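Protein HTP-2 (Caenorhabditis elegans, PDB 4TZM) binds a closure motif of HTP-3 through its HORMA domain and probably takes part in assembling the meiotic chromosome axis. Local coordinates at residues 122-132 / 239-250. Residues are numbered along the deposited sequence; the frame is centred on the assembly and turned at random.
Sequences IEVFSMKFIYF and HHAAHMQCWSKS
Phe125 and Cys246 face each other in a non-hydrogen-bonded pair, at the tight side of this contact. Cys246 SG sits over one face of the Phe125 ring, 3.8 Å from its centroid and 23° off the normal. In Cys246 the sulfur is anti to the backbone N (chi1 176°), which brings it over the ring. Met244 CE comes to the edge of the same ring, 3.9 Å from Phe125 CD2. The Met244 chain bends at CB-CG (chi2 68°), and its SD lies 3.6 Å from Met127 CE. Helix 35-56 covers this face, with Val53 on Phe125 and Phe50 on Met127. The two segments are antiparallel neighbours in the main sheet of the HORMA domain, with 228-235 beyond 240-248 and 105-113 beyond 123-133. Ten backbone hydrogen bonds join them, from Ile122 to Phe132. At one end of the helix-covered face the packing turns polar. Ser248 OG donates to the anti lone pair of Glu123 OE1 at 2.7 Å, and the same oxygen meets Arg57 in a salt bridge. Ser248 OG also accepts from Ser250 N, an ST turn. With Glu123 replaced by an alanine, Arg57 would probably lose this counter-charge and Ser248 OG its acceptor. The other face is looser and includes the partly exposed Trp247 and His243. Lys128 NZ reaches the edge of the Trp247 ring, 3.9 Å from CH2. The buried Ser126 OG lies 3.4 Å from Trp247 CZ3 and has no hydrogen-bond partner in the model. Beyond the strands, one water bridges Ile122 O and Ser250 OG.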
ATOM      1  N   ILE A 122       1.253  17.100   7.168  1.00 82.33           N
ATOM      2  CA  ILE A 122       0.968  16.970   8.589  1.00 79.07           C
ATOM      3  C   ILE A 122       0.732  15.499   8.927  1.00 74.64           C
ATOM      4  O   ILE A 122       0.725  15.111  10.097  1.00 77.28           O
ATOM      5  CB  ILE A 122      -0.258  17.811   9.006  1.00 78.94           C
ATOM      6  CG1 ILE A 122      -1.547  17.219   8.428  1.00 75.94           C
ATOM      7  CG2 ILE A 122      -0.086  19.259   8.563  1.00 79.00           C
ATOM      8  CD1 ILE A 122      -2.809  17.724   9.111  1.00 76.49           C
ATOM      9  N   GLU A 123       0.549  14.685   7.889  1.00 70.82           N
ATOM     10  CA  GLU A 123       0.380  13.242   8.042  1.00 68.21           C
ATOM     11  C   GLU A 123       0.683  12.513   6.732  1.00 65.24           C
ATOM     12  O   GLU A 123       0.228  12.928   5.666  1.00 65.81           O
ATOM     13  CB  GLU A 123      -1.040  12.913   8.510  1.00 69.95           C
ATOM     14  CG  GLU A 123      -1.296  11.433   8.746  1.00 71.83           C
ATOM     15  CD  GLU A 123      -2.551  11.183   9.562  1.00 77.85           C
ATOM     16  OE1 GLU A 123      -2.519  11.385  10.797  1.00 80.10           O
ATOM     17  OE2 GLU A 123      -3.572  10.783   8.967  1.00 77.88           O
ATOM     18  N   VAL A 124       1.457  11.431   6.813  1.00 61.57           N
ATOM     19  CA  VAL A 124       1.817  10.652   5.630  1.00 60.30           C
ATOM     20  C   VAL A 124       1.710   9.148   5.866  1.00 60.32           C
ATOM     21  O   VAL A 124       2.247   8.625   6.841  1.00 66.27           O
ATOM     22  CB  VAL A 124       3.257  10.959   5.158  1.00 61.95           C
ATOM     23  CG1 VAL A 124       3.672  10.005   4.048  1.00 57.76           C
ATOM     24  CG2 VAL A 124       3.379  12.397   4.690  1.00 66.29           C
ATOM     25  N   PHE A 125       1.012   8.459   4.971  1.00 57.57           N
ATOM     26  CA  PHE A 125       1.040   7.003   4.934  1.00 55.18           C
ATOM     27  C   PHE A 125       1.768   6.551   3.674  1.00 57.00           C
ATOM     28  O   PHE A 125       1.262   6.726   2.565  1.00 55.31           O
ATOM     29  CB  PHE A 125      -0.374   6.426   4.981  1.00 55.11           C
ATOM     30  CG  PHE A 125      -0.990   6.454   6.348  1.00 64.15           C
ATOM     31  CD1 PHE A 125      -1.620   7.597   6.817  1.00 68.56           C
ATOM     32  CD2 PHE A 125      -0.934   5.338   7.170  1.00 65.41           C
ATOM     33  CE1 PHE A 125      -2.187   7.626   8.083  1.00 71.30           C
ATOM     34  CE2 PHE A 125      -1.498   5.358   8.436  1.00 67.87           C
ATOM     35  CZ  PHE A 125      -2.127   6.504   8.893  1.00 70.86           C
ATOM     36  N   SER A 126       2.957   5.979   3.846  1.00 54.97           N
ATOM     37  CA  SER A 126       3.818   5.662   2.709  1.00 54.56           C
ATOM     38  C   SER A 126       4.017   4.164   2.512  1.00 47.25           C
ATOM     39  O   SER A 126       4.132   3.404   3.477  1.00 48.61           O
ATOM     40  CB  SER A 126       5.179   6.341   2.875  1.00 60.26           C
ATOM     41  OG  SER A 126       5.835   5.893   4.046  1.00 68.79           O
ATOM     42  N   MET A 127       4.047   3.747   1.252  1.00 40.78           N
ATOM     43  CA  MET A 127       4.353   2.366   0.905  1.00 40.77           C
ATOM     44  C   MET A 127       5.525   2.331  -0.078  1.00 45.35           C
ATOM     45  O   MET A 127       5.376   2.679  -1.250  1.00 49.84           O
ATOM     46  CB  MET A 127       3.121   1.669   0.314  1.00 39.46           C
ATOM     47  CG  MET A 127       3.260   0.154   0.201  1.00 42.15           C
ATOM     48  SD  MET A 127       1.731  -0.694  -0.265  1.00 58.62           S
ATOM     49  CE  MET A 127       0.556   0.068   0.849  1.00 56.91           C
ATOM     50  N   LYS A 128       6.692   1.921   0.412  1.00 45.50           N
ATOM     51  CA  LYS A 128       7.908   1.902  -0.397  1.00 47.44           C
ATOM     52  C   LYS A 128       8.214   0.493  -0.883  1.00 45.68           C
ATOM     53  O   LYS A 128       8.019  -0.479  -0.156  1.00 44.57           O
ATOM     54  CB  LYS A 128       9.093   2.454   0.395  1.00 50.98           C
ATOM     55  CG  LYS A 128       8.927   3.900   0.836  1.00 56.89           C
ATOM     56  CD  LYS A 128      10.044   4.329   1.775  1.00 60.26           C
ATOM     57  CE  LYS A 128       9.884   5.782   2.196  1.00 63.75           C
ATOM     58  NZ  LYS A 128      10.963   6.231   3.121  1.00 68.32           N
ATOM     59  N   PHE A 129       8.709   0.387  -2.110  1.00 47.25           N
ATOM     60  CA  PHE A 129       8.840  -0.913  -2.751  1.00 44.82           C
ATOM     61  C   PHE A 129      10.290  -1.324  -3.017  1.00 45.05           C
ATOM     62  O   PHE A 129      11.186  -0.486  -3.129  1.00 45.91           O
ATOM     63  CB  PHE A 129       8.033  -0.923  -4.057  1.00 42.43           C
ATOM     64  CG  PHE A 129       6.544  -0.837  -3.844  1.00 42.29           C
ATOM     65  CD1 PHE A 129       5.908   0.394  -3.748  1.00 46.62           C
ATOM     66  CD2 PHE A 129       5.782  -1.990  -3.719  1.00 40.75           C
ATOM     67  CE1 PHE A 129       4.539   0.472  -3.539  1.00 45.94           C
ATOM     68  CE2 PHE A 129       4.414  -1.920  -3.511  1.00 41.00           C
ATOM     69  CZ  PHE A 129       3.793  -0.688  -3.421  1.00 43.35           C
ATOM     70  N   ILE A 130      10.506  -2.634  -3.081  1.00 40.60           N
ATOM     71  CA  ILE A 130      11.782  -3.207  -3.481  1.00 37.81           C
ATOM     72  C   ILE A 130      11.504  -4.277  -4.518  1.00 38.06           C
ATOM     73  O   ILE A 130      10.594  -5.088  -4.351  1.00 37.02           O
ATOM     74  CB  ILE A 130      12.550  -3.827  -2.295  1.00 36.87           C
ATOM     75  CG1 ILE A 130      12.783  -2.790  -1.197  1.00 37.63           C
ATOM     76  CG2 ILE A 130      13.881  -4.419  -2.761  1.00 38.50           C
ATOM     77  CD1 ILE A 130      13.388  -3.360   0.068  1.00 39.84           C
ATOM     78  N   TYR A 131      12.279  -4.273  -5.594  1.00 40.19           N
ATOM     79  CA  TYR A 131      12.096  -5.243  -6.657  1.00 39.63           C
ATOM     80  C   TYR A 131      13.222  -6.268  -6.611  1.00 40.69           C
ATOM     81  O   TYR A 131      14.372  -5.921  -6.352  1.00 42.17           O
ATOM     82  CB  TYR A 131      12.030  -4.525  -8.007  1.00 40.32           C
ATOM     83  CG  TYR A 131      10.849  -3.584  -8.085  1.00 40.32           C
ATOM     84  CD1 TYR A 131       9.589  -4.054  -8.427  1.00 39.38           C
ATOM     85  CD2 TYR A 131      10.984  -2.232  -7.781  1.00 40.54           C
ATOM     86  CE1 TYR A 131       8.500  -3.206  -8.485  1.00 40.03           C
ATOM     87  CE2 TYR A 131       9.896  -1.377  -7.835  1.00 41.41           C
ATOM     88  CZ  TYR A 131       8.657  -1.871  -8.189  1.00 43.52           C
ATOM     89  OH  TYR A 131       7.563  -1.032  -8.248  1.00 47.07           O
ATOM     90  N   PHE A 132      12.885  -7.536  -6.820  1.00 43.06           N
ATOM     91  CA  PHE A 132      13.892  -8.591  -6.794  1.00 45.00           C
ATOM     92  C   PHE A 132      14.047  -9.252  -8.153  1.00 51.06           C
ATOM     93  O   PHE A 132      13.128  -9.249  -8.979  1.00 51.38           O
ATOM     94  CB  PHE A 132      13.551  -9.651  -5.746  1.00 40.90           C
ATOM     95  CG  PHE A 132      13.609  -9.151  -4.332  1.00 41.28           C
ATOM     96  CD1 PHE A 132      12.520  -8.501  -3.769  1.00 38.10           C
ATOM     97  CD2 PHE A 132      14.748  -9.339  -3.558  1.00 36.87           C
ATOM     98  CE1 PHE A 132      12.565  -8.040  -2.462  1.00 38.95           C
ATOM     99  CE2 PHE A 132      14.802  -8.879  -2.250  1.00 34.51           C
ATOM    100  CZ  PHE A 132      13.707  -8.230  -1.701  1.00 36.87           C
ATOM    101  N   HIS A 239       8.417 -11.898  -5.557  1.00 36.98           N
ATOM    102  CA  HIS A 239       9.415 -11.126  -6.292  1.00 38.48           C
ATOM    103  C   HIS A 239       9.385  -9.641  -5.975  1.00 36.39           C
ATOM    104  O   HIS A 239      10.034  -8.841  -6.650  1.00 38.01           O
ATOM    105  CB  HIS A 239       9.228 -11.355  -7.795  1.00 34.81           C
ATOM    106  CG  HIS A 239       9.336 -12.795  -8.189  1.00 35.06           C
ATOM    107  ND1 HIS A 239      10.479 -13.336  -8.730  1.00 40.24           N
ATOM    108  CD2 HIS A 239       8.450 -13.813  -8.080  1.00 37.52           C
ATOM    109  CE1 HIS A 239      10.290 -14.623  -8.956  1.00 41.31           C
ATOM    110  NE2 HIS A 239       9.068 -14.939  -8.571  1.00 37.76           N
ATOM    111  N   HIS A 240       8.646  -9.278  -4.936  1.00 37.48           N
ATOM    112  CA  HIS A 240       8.519  -7.885  -4.553  1.00 40.82           C
ATOM    113  C   HIS A 240       8.530  -7.756  -3.038  1.00 40.76           C
ATOM    114  O   HIS A 240       8.290  -8.728  -2.324  1.00 41.42           O
ATOM    115  CB  HIS A 240       7.225  -7.280  -5.111  1.00 35.14           C
ATOM    116  CG  HIS A 240       7.092  -7.388  -6.597  1.00 40.21           C
ATOM    117  ND1 HIS A 240       6.706  -8.552  -7.226  1.00 44.86           N
ATOM    118  CD2 HIS A 240       7.302  -6.480  -7.582  1.00 43.50           C
ATOM    119  CE1 HIS A 240       6.683  -8.358  -8.535  1.00 46.17           C
ATOM    120  NE2 HIS A 240       7.041  -7.108  -8.774  1.00 46.20           N
ATOM    121  N   ALA A 241       8.815  -6.552  -2.557  1.00 41.82           N
ATOM    122  CA  ALA A 241       8.692  -6.247  -1.140  1.00 41.97           C
ATOM    123  C   ALA A 241       8.149  -4.835  -0.970  1.00 41.02           C
ATOM    124  O   ALA A 241       8.422  -3.958  -1.789  1.00 38.83           O
ATOM    125  CB  ALA A 241      10.034  -6.403  -0.426  1.00 39.57           C
ATOM    126  N   ALA A 242       7.373  -4.628   0.088  1.00 38.19           N
ATOM    127  CA  ALA A 242       6.826  -3.314   0.387  1.00 40.08           C
ATOM    128  C   ALA A 242       7.020  -2.968   1.864  1.00 42.41           C
ATOM    129  O   ALA A 242       6.965  -3.847   2.728  1.00 34.52           O
ATOM    130  CB  ALA A 242       5.356  -3.257   0.017  1.00 40.13           C
ATOM    131  N   HIS A 243       7.262  -1.691   2.149  1.00 45.44           N
ATOM    132  CA  HIS A 243       7.384  -1.224   3.526  1.00 46.53           C
ATOM    133  C   HIS A 243       6.388  -0.097   3.797  1.00 45.03           C
ATOM    134  O   HIS A 243       6.426   0.946   3.140  1.00 48.43           O
ATOM    135  CB  HIS A 243       8.806  -0.751   3.811  1.00 47.24           C
ATOM    136  CG  HIS A 243       9.044  -0.399   5.246  1.00 54.91           C
ATOM    137  ND1 HIS A 243       9.335   0.884   5.656  1.00 59.10           N
ATOM    138  CD2 HIS A 243       9.029  -1.159   6.365  1.00 55.81           C
ATOM    139  CE1 HIS A 243       9.495   0.897   6.970  1.00 57.28           C
ATOM    140  NE2 HIS A 243       9.312  -0.329   7.422  1.00 57.23           N
ATOM    141  N   MET A 244       5.501  -0.322   4.763  1.00 38.40           N
ATOM    142  CA  MET A 244       4.453   0.634   5.114  1.00 42.47           C
ATOM    143  C   MET A 244       4.847   1.440   6.357  1.00 50.47           C
ATOM    144  O   MET A 244       5.249   0.877   7.381  1.00 52.66           O
ATOM    145  CB  MET A 244       3.123  -0.101   5.338  1.00 46.29           C
ATOM    146  CG  MET A 244       1.896   0.799   5.465  1.00 55.64           C
ATOM    147  SD  MET A 244       1.440   1.648   3.935  1.00107.89           S
ATOM    148  CE  MET A 244       0.037   2.623   4.479  1.00 64.68           C
ATOM    149  N   GLN A 245       4.742   2.760   6.256  1.00 52.62           N
ATOM    150  CA  GLN A 245       5.167   3.655   7.326  1.00 57.48           C
ATOM    151  C   GLN A 245       4.154   4.772   7.533  1.00 60.12           C
ATOM    152  O   GLN A 245       3.390   5.101   6.629  1.00 58.48           O
ATOM    153  CB  GLN A 245       6.539   4.252   7.009  1.00 63.46           C
ATOM    154  CG  GLN A 245       7.667   3.759   7.894  1.00 72.58           C
ATOM    155  CD  GLN A 245       9.038   4.121   7.352  1.00 79.92           C
ATOM    156  OE1 GLN A 245       9.173   4.533   6.200  1.00 79.83           O
ATOM    157  NE2 GLN A 245      10.065   3.962   8.181  1.00 84.98           N
ATOM    158  N   CYS A 246       4.146   5.352   8.729  1.00 64.50           N
ATOM    159  CA  CYS A 246       3.270   6.479   9.011  1.00 66.25           C
ATOM    160  C   CYS A 246       4.017   7.569   9.761  1.00 69.26           C
ATOM    161  O   CYS A 246       4.552   7.336  10.844  1.00 69.60           O
ATOM    162  CB  CYS A 246       2.045   6.036   9.817  1.00 66.20           C
ATOM    163  SG  CYS A 246       0.931   7.382  10.315  1.00 68.00           S
ATOM    164  N   TRP A 247       4.073   8.749   9.155  1.00 71.29           N
ATOM    165  CA  TRP A 247       4.499   9.958   9.844  1.00 76.20           C
ATOM    166  C   TRP A 247       3.243  10.750  10.175  1.00 76.76           C
ATOM    167  O   TRP A 247       2.320  10.809   9.362  1.00 75.70           O
ATOM    168  CB  TRP A 247       5.449  10.791   8.983  1.00 79.90           C
ATOM    169  CG  TRP A 247       6.823  10.214   8.841  1.00 81.45           C
ATOM    170  CD1 TRP A 247       7.847  10.311   9.737  1.00 84.43           C
ATOM    171  CD2 TRP A 247       7.332   9.469   7.729  1.00 80.37           C
ATOM    172  NE1 TRP A 247       8.960   9.665   9.257  1.00 83.76           N
ATOM    173  CE2 TRP A 247       8.670   9.139   8.025  1.00 81.85           C
ATOM    174  CE3 TRP A 247       6.786   9.044   6.514  1.00 78.77           C
ATOM    175  CZ2 TRP A 247       9.470   8.404   7.149  1.00 80.13           C
ATOM    176  CZ3 TRP A 247       7.582   8.315   5.645  1.00 75.99           C
ATOM    177  CH2 TRP A 247       8.908   8.004   5.967  1.00 77.37           C
ATOM    178  N   SER A 248       3.186  11.350  11.358  1.00 77.79           N
ATOM    179  CA  SER A 248       1.968  12.052  11.745  1.00 81.61           C
ATOM    180  C   SER A 248       2.174  13.116  12.819  1.00 83.94           C
ATOM    181  O   SER A 248       2.929  12.925  13.770  1.00 83.85           O
ATOM    182  CB  SER A 248       0.915  11.044  12.219  1.00 82.28           C
ATOM    183  OG  SER A 248      -0.353  11.662  12.350  1.00 86.20           O
ATOM    184  N   LYS A 249       1.489  14.241  12.645  1.00 86.57           N
ATOM    185  CA  LYS A 249       1.412  15.267  13.673  1.00 87.57           C
ATOM    186  C   LYS A 249       0.488  14.799  14.788  1.00 86.77           C
ATOM    187  O   LYS A 249       0.589  15.249  15.930  1.00 90.65           O
ATOM    188  CB  LYS A 249       0.899  16.586  13.091  1.00 88.84           C
ATOM    189  CG  LYS A 249       1.924  17.391  12.310  1.00 89.18           C
ATOM    190  CD  LYS A 249       3.054  17.862  13.209  1.00 93.67           C
ATOM    191  CE  LYS A 249       3.699  19.127  12.663  1.00 99.08           C
ATOM    192  NZ  LYS A 249       4.884  19.549  13.461  1.00102.73           N
ATOM    193  N   SER A 250      -0.409  13.880  14.444  1.00 83.30           N
ATOM    194  CA  SER A 250      -1.462  13.434  15.352  1.00 85.58           C
ATOM    195  C   SER A 250      -1.004  12.321  16.297  1.00 85.03           C
ATOM    196  O   SER A 250      -1.826  11.683  16.958  1.00 81.40           O
ATOM    197  CB  SER A 250      -2.676  12.961  14.547  1.00 83.28           C
ATOM    198  OG  SER A 250      -3.079  13.938  13.603  1.00 85.19           O
TER
HETATM  199  O   HOH W   1      -1.923  15.036  11.514  1.00 68.69           O
HETATM  200  O   HOH W   2      10.386  -8.118  -9.521  1.00 42.76           O
HETATM  201  O   HOH W   3      12.666 -12.192  -9.694  1.00 53.27           O